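PDB 6CW5: ribokinase from Cryptococcus neoformans var. grubii serotype A, which probably catalyses the magnesium-dependent transfer of phosphate from ATP to O-5 of D-ribose, giving D-ribose 5-phosphate and ADP. Local coordinates for residues H140-N145 against Y286-L291. Numbering follows the deposited sequence.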
loop_
_atom_site.group_PDB
_atom_site.type_symbol
_atom_site.label_atom_id
_atom_site.label_comp_id
_atom_site.label_asym_id
_atom_site.label_seq_id
_atom_site.Cartn_x
_atom_site.Cartn_y
_atom_site.Cartn_z
ATOM N N HIS A 140 14.845 3.414 -13.375
ATOM C CA HIS A 140 14.979 4.214 -12.159
ATOM C C HIS A 140 13.605 4.460 -11.561
ATOM O O HIS A 140 12.634 4.664 -12.299
ATOM C CB HIS A 140 15.676 5.567 -12.461
ATOM C CG HIS A 140 17.125 5.413 -12.805
ATOM N ND1 HIS A 140 17.551 4.815 -13.973
ATOM C CD2 HIS A 140 18.242 5.713 -12.105
ATOM C CE1 HIS A 140 18.872 4.786 -13.990
ATOM N NE2 HIS A 140 19.315 5.314 -12.868
ATOM N N LEU A 141 13.537 4.463 -10.227
ATOM C CA LEU A 141 12.330 4.788 -9.479
ATOM C C LEU A 141 12.635 5.921 -8.519
ATOM O O LEU A 141 13.655 5.891 -7.819
ATOM C CB LEU A 141 11.803 3.581 -8.705
ATOM C CG LEU A 141 10.655 3.850 -7.723
ATOM C CD1 LEU A 141 9.299 4.065 -8.482
ATOM C CD2 LEU A 141 10.549 2.688 -6.713
ATOM N N LEU A 142 11.751 6.910 -8.474
ATOM C CA LEU A 142 11.856 8.005 -7.513
ATOM C C LEU A 142 10.595 8.031 -6.666
ATOM O O LEU A 142 9.489 8.054 -7.210
ATOM C CB LEU A 142 12.028 9.316 -8.274
ATOM C CG LEU A 142 12.360 10.625 -7.608
ATOM C CD1 LEU A 142 13.488 10.458 -6.570
ATOM C CD2 LEU A 142 12.775 11.571 -8.716
ATOM N N VAL A 143 10.754 8.031 -5.335
ATOM C CA VAL A 143 9.629 8.001 -4.409
ATOM C C VAL A 143 9.904 8.992 -3.286
ATOM O O VAL A 143 11.047 9.343 -3.002
ATOM C CB VAL A 143 9.338 6.599 -3.811
ATOM C CG1 VAL A 143 8.535 5.723 -4.818
ATOM C CG2 VAL A 143 10.636 5.894 -3.394
ATOM N N GLN A 144 8.826 9.478 -2.681
ATOM C CA GLN A 144 8.930 10.380 -1.535
ATOM C C GLN A 144 7.936 9.885 -0.514
ATOM O O GLN A 144 7.740 8.676 -0.413
ATOM C CB GLN A 144 8.645 11.833 -1.926
ATOM C CG GLN A 144 9.414 12.262 -3.209
ATOM C CD GLN A 144 8.627 11.935 -4.467
ATOM O OE1 GLN A 144 7.392 11.818 -4.425
ATOM N NE2 GLN A 144 9.335 11.777 -5.600
ATOM N N ASN A 145 7.264 10.788 0.214
ATOM C CA ASN A 145 6.331 10.267 1.209
ATOM C C ASN A 145 5.043 11.079 1.252
ATOM O O ASN A 145 4.443 11.216 2.319
ATOM C CB ASN A 145 6.961 10.224 2.619
ATOM C CG ASN A 145 6.137 9.385 3.614
ATOM O OD1 ASN A 145 5.606 8.327 3.254
ATOM N ND2 ASN A 145 6.025 9.859 4.873
ATOM N N TYR A 286 17.386 16.400 -10.792
ATOM C CA TYR A 286 18.646 16.503 -11.523
ATOM C C TYR A 286 19.610 15.385 -11.141
ATOM O O TYR A 286 20.361 14.902 -11.998
ATOM C CB TYR A 286 19.303 17.874 -11.293
ATOM C CG TYR A 286 19.016 18.830 -12.428
ATOM C CD1 TYR A 286 19.941 19.010 -13.458
ATOM C CD2 TYR A 286 17.796 19.511 -12.500
ATOM C CE1 TYR A 286 19.669 19.865 -14.527
ATOM C CE2 TYR A 286 17.514 20.372 -13.570
ATOM C CZ TYR A 286 18.459 20.540 -14.575
ATOM O OH TYR A 286 18.205 21.371 -15.643
ATOM N N PHE A 287 19.602 14.955 -9.875
ATOM C CA PHE A 287 20.467 13.845 -9.486
ATOM C C PHE A 287 20.068 12.564 -10.198
ATOM O O PHE A 287 20.918 11.847 -10.726
ATOM C CB PHE A 287 20.431 13.663 -7.973
ATOM C CG PHE A 287 21.213 12.467 -7.486
ATOM C CD1 PHE A 287 22.604 12.487 -7.481
ATOM C CD2 PHE A 287 20.558 11.335 -7.014
ATOM C CE1 PHE A 287 23.339 11.400 -7.028
ATOM C CE2 PHE A 287 21.277 10.240 -6.566
ATOM C CZ PHE A 287 22.676 10.272 -6.570
ATOM N N VAL A 288 18.777 12.249 -10.205
ATOM C CA VAL A 288 18.296 11.074 -10.928
ATOM C C VAL A 288 18.593 11.194 -12.418
ATOM O O VAL A 288 19.061 10.241 -13.051
ATOM C CB VAL A 288 16.796 10.869 -10.652
ATOM C CG1 VAL A 288 16.219 9.791 -11.569
ATOM C CG2 VAL A 288 16.558 10.509 -9.172
ATOM N N ALA A 289 18.355 12.369 -13.010
ATOM C CA ALA A 289 18.708 12.516 -14.418
ATOM C C ALA A 289 20.199 12.316 -14.638
ATOM O O ALA A 289 20.607 11.824 -15.694
ATOM C CB ALA A 289 18.293 13.885 -14.954
ATOM N N GLY A 290 21.020 12.695 -13.655
ATOM C CA GLY A 290 22.447 12.459 -13.763
ATOM C C GLY A 290 22.782 10.984 -13.660
ATOM O O GLY A 290 23.667 10.494 -14.357
ATOM N N LEU A 291 22.083 10.258 -12.786
ATOM C CA LEU A 291 22.268 8.810 -12.738
ATOM C C LEU A 291 21.887 8.172 -14.070
ATOM O O LEU A 291 22.602 7.304 -14.581
ATOM C CB LEU A 291 21.460 8.207 -11.591
ATOM C CG LEU A 291 21.870 8.584 -10.159
ATOM C CD1 LEU A 291 20.940 7.932 -9.160
ATOM C CD2 LEU A 291 23.300 8.206 -9.880
#
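His140 and Leu142 meet Val288 and Leu291 where a central strand of the ribokinase-type (PfkB) alpha/beta fold is covered by a helix, a compact example of sheet-to-helix packing, carried here by four side chains. Strand 140-143 and the 286-291 part of helix 279-292 run nearly antiparallel, at 169°, with the axes of these short segments 10.0 Å apart. Val288 is the wedge between the two strand residues. Its CG1, anti to the backbone N (chi1 171°), lies on the His140 side, 4.4 Å from His140 CB. The other methyl, CG2, is turned to Leu142 and lies against the fork of that side chain, with Leu142 CD1 and CD2 each 4.0 Å away. The leucine extends its fork to the helix because CG stands anti to its own backbone N (chi1 -171°). Val169 of strand 167-170 touches both Leu142 and Val288, while Cys15 of strand 15-18 touches Val288 and His140, so the wedge beds on three adjacent parallel strands. One turn further along the helix, Leu291 meets the imidazole with its CB rather than its branched end, approaching the ring obliquely. The branched end, CG and its methyls, lies toward Phe287, with Leu291 CG 4.0 Å above one ring face, displaced toward the rim. No hydrogen bond joins the two segments, leaving the contact to van der Waals packing. Helix 279-292 also carries Asp281, the predicted proton acceptor, with its side chain about 8 Å from that of Leu142. At the other end of the contact, His140 NE2 comes to 3.8 Å from Leu291 CB.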